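Local coordinates for protein adenylate kinase (Cryptosporidium parvum Iowa II, PDB 3BE4) that probably transfers a phosphoryl group reversibly between ATP and AMP, and is seen here with the bisubstrate analogue bis(adenosine)-5'-pentaphosphate bound, at residues R132-Y142 with D155-R165. Sequence-based numbering, arbitrary orientation.
Sequences RCTHPASGRIY and DDVTGEPLVWR. With AP5 (bis(adenosine)-5'-pentaphosphate), chain C.
Asp155 and Arg140 form the polar heart of this contact within the lid of adenylate kinase. Arg140 grips the carboxylate side-on: NE gives a nearly straight bond (165°) to the syn lone pair of Asp155 OD1 at 2.9 Å, while NH2 reaches Asp155 OD2 at 2.8 Å. A chi1 of 180° swings the Asp155 carboxylate away from its own amide and flat against one face of the His135 ring, the two planes only 8° apart. Tyr142 OH donates to Asp155 OD1 from above the carboxylate plane (2.7 Å) and accepts from Asp156 N, whereas OD2 takes the backbone N and the hydroxyl of Thr158. At the ring edge, His135 NE2 donates to Glu160 OE1 (2.9 Å). Leu162 fills the apolar side, its CD1 3.6 Å from Tyr142 CD2 and also against Cys133 SG.

Thr134 and Val163 form a single antiparallel bridge through two reciprocal N-to-O bonds. Its flank is looser and hydrated: one water joins Thr134 OG1 to Val163 O, another joins that hydroxyl to Arg165 NH1. The exposed Pro136 sets CG and CD against Val163 CG2.

Facing the ligand, the guanidinium groups of Arg132 and Arg165 stack with centres 3.7 Å apart. Arg132 binds O1G of the pentaphosphate through both terminal nitrogens, and Arg165 binds O2G and O3A; Asp168 and Asp167, respectively, form salt bridges with them. This cationic surface would favour polyphosphate binding, consistent with a lid closing over the phosphates, as in other adenylate kinases.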
loop_
_atom_site.group_PDB
_atom_site.type_symbol
_atom_site.label_atom_id
_atom_site.label_comp_id
_atom_site.label_asym_id
_atom_site.label_seq_id
_atom_site.Cartn_x
_atom_site.Cartn_y
_atom_site.Cartn_z
ATOM N N ARG A 132 11.673 -10.358 -2.351
ATOM C CA ARG A 132 10.454 -10.371 -1.543
ATOM C C ARG A 132 9.871 -11.718 -1.422
ATOM O O ARG A 132 9.889 -12.554 -2.338
ATOM C CB ARG A 132 9.433 -9.445 -2.260
ATOM C CG ARG A 132 8.260 -9.187 -1.338
ATOM C CD ARG A 132 6.971 -9.153 -1.905
ATOM N NE ARG A 132 6.695 -8.601 -3.207
ATOM C CZ ARG A 132 6.154 -7.432 -3.360
ATOM N NH1 ARG A 132 5.896 -6.640 -2.301
ATOM N NH2 ARG A 132 5.819 -7.068 -4.633
ATOM N N CYS A 133 9.364 -12.068 -0.253
ATOM C CA CYS A 133 8.340 -13.170 -0.209
ATOM C C CYS A 133 7.259 -12.833 0.820
ATOM O O CYS A 133 7.454 -11.901 1.683
ATOM C CB CYS A 133 8.957 -14.473 0.280
ATOM S SG CYS A 133 10.117 -14.378 1.503
ATOM N N THR A 134 6.124 -13.509 0.687
ATOM C CA THR A 134 4.963 -13.004 1.339
ATOM C C THR A 134 4.227 -14.137 2.060
ATOM O O THR A 134 4.262 -15.271 1.604
ATOM C CB THR A 134 3.996 -12.492 0.312
ATOM O OG1 THR A 134 4.670 -11.420 -0.461
ATOM C CG2 THR A 134 2.687 -11.976 1.014
ATOM N N HIS A 135 3.734 -13.856 3.297
ATOM C CA HIS A 135 2.743 -14.786 3.881
ATOM C C HIS A 135 1.342 -14.508 3.308
ATOM O O HIS A 135 0.711 -13.441 3.586
ATOM C CB HIS A 135 2.874 -14.565 5.395
ATOM C CG HIS A 135 1.899 -15.426 6.132
ATOM N ND1 HIS A 135 0.887 -14.910 6.928
ATOM C CD2 HIS A 135 1.722 -16.773 6.077
ATOM C CE1 HIS A 135 0.185 -15.927 7.429
ATOM N NE2 HIS A 135 0.681 -17.071 6.959
ATOM N N PRO A 136 0.806 -15.411 2.436
ATOM C CA PRO A 136 -0.432 -15.070 1.710
ATOM C C PRO A 136 -1.665 -14.783 2.577
ATOM O O PRO A 136 -2.427 -13.922 2.230
ATOM C CB PRO A 136 -0.636 -16.256 0.730
ATOM C CG PRO A 136 0.374 -17.308 1.143
ATOM C CD PRO A 136 1.363 -16.734 2.055
ATOM N N ALA A 137 -1.786 -15.400 3.762
ATOM C CA ALA A 137 -3.065 -15.242 4.511
ATOM C C ALA A 137 -3.134 -13.896 5.173
ATOM O O ALA A 137 -4.232 -13.346 5.398
ATOM C CB ALA A 137 -3.128 -16.314 5.621
ATOM N N SER A 138 -1.975 -13.323 5.545
ATOM C CA SER A 138 -1.942 -12.075 6.359
ATOM C C SER A 138 -1.430 -10.943 5.526
ATOM O O SER A 138 -1.725 -9.759 5.812
ATOM C CB SER A 138 -1.011 -12.130 7.533
ATOM O OG SER A 138 0.363 -12.242 7.117
ATOM N N GLY A 139 -0.683 -11.287 4.480
ATOM C CA GLY A 139 -0.145 -10.201 3.602
ATOM C C GLY A 139 1.225 -9.761 4.178
ATOM O O GLY A 139 1.822 -8.809 3.658
ATOM N N ARG A 140 1.680 -10.317 5.320
ATOM C CA ARG A 140 2.992 -9.944 5.802
ATOM C C ARG A 140 4.096 -10.194 4.743
ATOM O O ARG A 140 4.031 -11.172 4.000
ATOM C CB ARG A 140 3.404 -10.712 7.043
ATOM C CG ARG A 140 2.633 -10.185 8.365
ATOM C CD ARG A 140 3.211 -10.909 9.628
ATOM N NE ARG A 140 2.587 -12.240 9.707
ATOM C CZ ARG A 140 1.318 -12.500 10.084
ATOM N NH1 ARG A 140 0.476 -11.511 10.452
ATOM N NH2 ARG A 140 0.856 -13.758 10.101
ATOM N N ILE A 141 5.089 -9.328 4.778
ATOM C CA ILE A 141 6.133 -9.431 3.724
ATOM C C ILE A 141 7.493 -9.467 4.372
ATOM O O ILE A 141 7.782 -8.839 5.491
ATOM C CB ILE A 141 6.357 -8.130 2.826
ATOM C CG1 ILE A 141 5.800 -6.814 3.330
ATOM C CG2 ILE A 141 6.852 -8.335 1.440
ATOM C CD1 ILE A 141 4.355 -6.365 3.423
ATOM N N TYR A 142 8.382 -10.177 3.675
ATOM C CA TYR A 142 9.796 -10.282 4.149
ATOM C C TYR A 142 10.731 -10.056 2.970
ATOM O O TYR A 142 10.247 -10.007 1.788
ATOM C CB TYR A 142 10.075 -11.657 4.667
ATOM C CG TYR A 142 9.113 -12.051 5.794
ATOM C CD1 TYR A 142 9.516 -11.870 7.120
ATOM C CD2 TYR A 142 7.853 -12.548 5.522
ATOM C CE1 TYR A 142 8.640 -12.197 8.152
ATOM C CE2 TYR A 142 6.956 -12.861 6.532
ATOM C CZ TYR A 142 7.396 -12.709 7.842
ATOM O OH TYR A 142 6.466 -13.048 8.876
ATOM N N ASP A 155 6.566 -17.862 7.921
ATOM C CA ASP A 155 6.046 -16.694 8.569
ATOM C C ASP A 155 6.370 -16.678 10.075
ATOM O O ASP A 155 6.218 -17.702 10.825
ATOM C CB ASP A 155 4.590 -16.660 8.279
ATOM C CG ASP A 155 3.893 -15.463 8.920
ATOM O OD1 ASP A 155 4.162 -14.347 8.545
ATOM O OD2 ASP A 155 2.925 -15.666 9.781
ATOM N N ASP A 156 6.740 -15.500 10.563
ATOM C CA ASP A 156 7.123 -15.332 11.983
ATOM C C ASP A 156 5.958 -15.602 12.924
ATOM O O ASP A 156 6.198 -16.032 14.055
ATOM C CB ASP A 156 7.491 -13.866 12.214
ATOM C CG ASP A 156 8.836 -13.487 11.636
ATOM O OD1 ASP A 156 9.612 -14.376 11.225
ATOM O OD2 ASP A 156 9.218 -12.284 11.731
ATOM N N VAL A 157 4.750 -15.287 12.508
ATOM C CA VAL A 157 3.583 -15.354 13.417
ATOM C C VAL A 157 2.986 -16.764 13.370
ATOM O O VAL A 157 2.778 -17.405 14.449
ATOM C CB VAL A 157 2.524 -14.269 13.149
ATOM C CG1 VAL A 157 1.321 -14.448 14.166
ATOM C CG2 VAL A 157 3.060 -12.869 13.258
ATOM N N THR A 158 2.703 -17.262 12.169
ATOM C CA THR A 158 1.990 -18.595 11.965
ATOM C C THR A 158 2.861 -19.813 11.683
ATOM O O THR A 158 2.375 -20.950 11.783
ATOM C CB THR A 158 1.018 -18.540 10.851
ATOM O OG1 THR A 158 1.786 -18.336 9.614
ATOM C CG2 THR A 158 0.029 -17.326 11.033
ATOM N N GLY A 159 4.123 -19.621 11.307
ATOM C CA GLY A 159 4.956 -20.726 10.879
ATOM C C GLY A 159 4.574 -21.252 9.495
ATOM O O GLY A 159 5.124 -22.265 9.070
ATOM N N GLU A 160 3.671 -20.581 8.758
ATOM C CA GLU A 160 3.185 -21.102 7.505
ATOM C C GLU A 160 4.202 -20.658 6.407
ATOM O O GLU A 160 5.006 -19.755 6.648
ATOM C CB GLU A 160 1.845 -20.566 7.211
ATOM C CG GLU A 160 0.664 -21.220 8.124
ATOM C CD GLU A 160 -0.632 -20.463 8.079
ATOM O OE1 GLU A 160 -0.862 -19.453 7.321
ATOM O OE2 GLU A 160 -1.554 -20.944 8.844
ATOM N N PRO A 161 4.179 -21.360 5.273
ATOM C CA PRO A 161 5.241 -21.082 4.264
ATOM C C PRO A 161 5.067 -19.657 3.709
ATOM O O PRO A 161 3.916 -19.105 3.537
ATOM C CB PRO A 161 4.872 -22.055 3.145
ATOM C CG PRO A 161 4.050 -23.215 3.817
ATOM C CD PRO A 161 3.296 -22.489 4.886
ATOM N N LEU A 162 6.248 -19.147 3.309
ATOM C CA LEU A 162 6.226 -17.881 2.518
ATOM C C LEU A 162 6.217 -18.244 1.056
ATOM O O LEU A 162 6.738 -19.297 0.669
ATOM C CB LEU A 162 7.507 -17.127 2.865
ATOM C CG LEU A 162 7.603 -16.773 4.370
ATOM C CD1 LEU A 162 8.820 -15.943 4.675
ATOM C CD2 LEU A 162 6.324 -16.104 4.829
ATOM N N VAL A 163 5.683 -17.371 0.235
ATOM C CA VAL A 163 5.435 -17.663 -1.161
ATOM C C VAL A 163 5.743 -16.448 -2.060
ATOM O O VAL A 163 5.916 -15.318 -1.616
ATOM C CB VAL A 163 4.023 -18.253 -1.488
ATOM C CG1 VAL A 163 3.718 -19.439 -0.513
ATOM C CG2 VAL A 163 3.051 -17.097 -1.384
ATOM N N TRP A 164 5.916 -16.761 -3.323
ATOM C CA TRP A 164 6.172 -15.817 -4.437
ATOM C C TRP A 164 4.823 -15.174 -4.745
ATOM O O TRP A 164 3.756 -15.705 -4.492
ATOM C CB TRP A 164 6.676 -16.600 -5.637
ATOM C CG TRP A 164 7.062 -15.678 -6.854
ATOM C CD1 TRP A 164 7.956 -14.651 -6.792
ATOM C CD2 TRP A 164 6.547 -15.814 -8.140
ATOM N NE1 TRP A 164 8.026 -14.147 -8.101
ATOM C CE2 TRP A 164 7.214 -14.903 -8.928
ATOM C CE3 TRP A 164 5.589 -16.647 -8.682
ATOM C CZ2 TRP A 164 6.849 -14.714 -10.357
ATOM C CZ3 TRP A 164 5.272 -16.562 -10.097
ATOM C CH2 TRP A 164 5.909 -15.562 -10.877
ATOM N N ARG A 165 4.923 -13.919 -5.252
ATOM C CA ARG A 165 3.785 -13.179 -5.866
ATOM C C ARG A 165 3.874 -13.207 -7.389
ATOM O O ARG A 165 4.889 -12.799 -7.889
ATOM C CB ARG A 165 3.788 -11.695 -5.399
ATOM C CG ARG A 165 2.841 -11.525 -4.223
ATOM C CD ARG A 165 3.009 -10.101 -3.641
ATOM N NE ARG A 165 2.774 -9.066 -4.667
ATOM C CZ ARG A 165 2.603 -7.746 -4.388
ATOM N NH1 ARG A 165 2.753 -7.313 -3.153
ATOM N NH2 ARG A 165 2.434 -6.884 -5.426
HETATM P PA AP5 C . -0.023 -4.012 -4.491
HETATM O O1A AP5 C . -0.165 -5.325 -3.704
HETATM O O2A AP5 C . -0.215 -2.741 -3.805
HETATM O O3A AP5 C . 1.391 -4.011 -5.241
HETATM P PB AP5 C . 2.331 -2.815 -5.698
HETATM O O1B AP5 C . 1.564 -1.609 -5.952
HETATM O O2B AP5 C . 3.269 -3.390 -6.767
HETATM O O3B AP5 C . 3.193 -2.597 -4.271
HETATM P PG AP5 C . 3.858 -3.667 -3.341
HETATM O O1G AP5 C . 4.686 -4.565 -4.193
HETATM O O2G AP5 C . 2.785 -4.225 -2.500
HETATM O O3G AP5 C . 4.788 -2.650 -2.568
HETATM P PD AP5 C . 4.886 -2.132 -1.023
HETATM O O1D AP5 C . 3.757 -2.703 -0.278
HETATM O O2D AP5 C . 5.107 -0.679 -1.115
HETATM O O3D AP5 C . 6.289 -2.749 -0.565
HETATM P PE AP5 C . 6.551 -3.916 0.489
HETATM O O1E AP5 C . 5.843 -5.090 0.064
HETATM O O2E AP5 C . 6.343 -3.434 1.911
HETATM O O5F AP5 C . -1.014 -3.954 -5.744
HETATM C C5F AP5 C . -1.076 -5.202 -6.453
HETATM C C4F AP5 C . -1.690 -4.787 -7.854
HETATM O O4F AP5 C . -3.082 -4.692 -7.669
HETATM C C3F AP5 C . -1.274 -3.508 -8.476
HETATM O O3F AP5 C . -0.063 -3.636 -9.189
HETATM C C2F AP5 C . -2.487 -3.342 -9.415
HETATM O O2F AP5 C . -2.469 -4.359 -10.491
HETATM C C1F AP5 C . -3.662 -3.675 -8.514
HETATM N N9A AP5 C . -4.067 -2.519 -7.760
HETATM C C8A AP5 C . -3.876 -2.396 -6.356
HETATM N N7A AP5 C . -4.361 -1.241 -5.933
HETATM C C5A AP5 C . -4.932 -0.600 -7.051
HETATM C C6A AP5 C . -5.622 0.591 -7.169
HETATM N N6A AP5 C . -5.790 1.553 -6.255
HETATM N N1A AP5 C . -6.045 0.879 -8.491
HETATM C C2A AP5 C . -5.865 -0.019 -9.435
HETATM N N3A AP5 C . -5.206 -1.196 -9.364
HETATM C C4A AP5 C . -4.784 -1.525 -8.058
HETATM O O5J AP5 C . 8.109 -4.054 0.357
HETATM C C5J AP5 C . 8.710 -4.682 -0.879
HETATM C C4J AP5 C . 9.979 -5.403 -0.375
HETATM O O4J AP5 C . 10.984 -4.537 0.186
HETATM C C3J AP5 C . 9.649 -6.531 0.606
HETATM O O3J AP5 C . 10.505 -7.627 0.358
HETATM C C2J AP5 C . 10.102 -5.840 1.854
HETATM O O2J AP5 C . 10.523 -6.780 2.833
HETATM C C1J AP5 C . 11.309 -5.054 1.587
HETATM N N9B AP5 C . 11.566 -3.845 2.308
HETATM C C8B AP5 C . 10.623 -2.977 2.854
HETATM N N7B AP5 C . 11.281 -1.930 3.386
HETATM C C5B AP5 C . 12.629 -2.118 3.196
HETATM C C6B AP5 C . 13.777 -1.286 3.382
HETATM N N6B AP5 C . 13.643 -0.096 3.966
HETATM N N1B AP5 C . 14.992 -1.782 3.016
HETATM C C2B AP5 C . 15.078 -3.005 2.335
HETATM N N3B AP5 C . 14.006 -3.803 2.045
HETATM C C4B AP5 C . 12.756 -3.319 2.388
HETATM O O HOH W 1 7.458 -12.257 -4.568
HETATM O O HOH W 2 6.023 -12.689 -2.382
HETATM O O HOH W 3 3.365 -8.739 -0.690
HETATM O O HOH W 4 -0.770 -18.402 4.331
#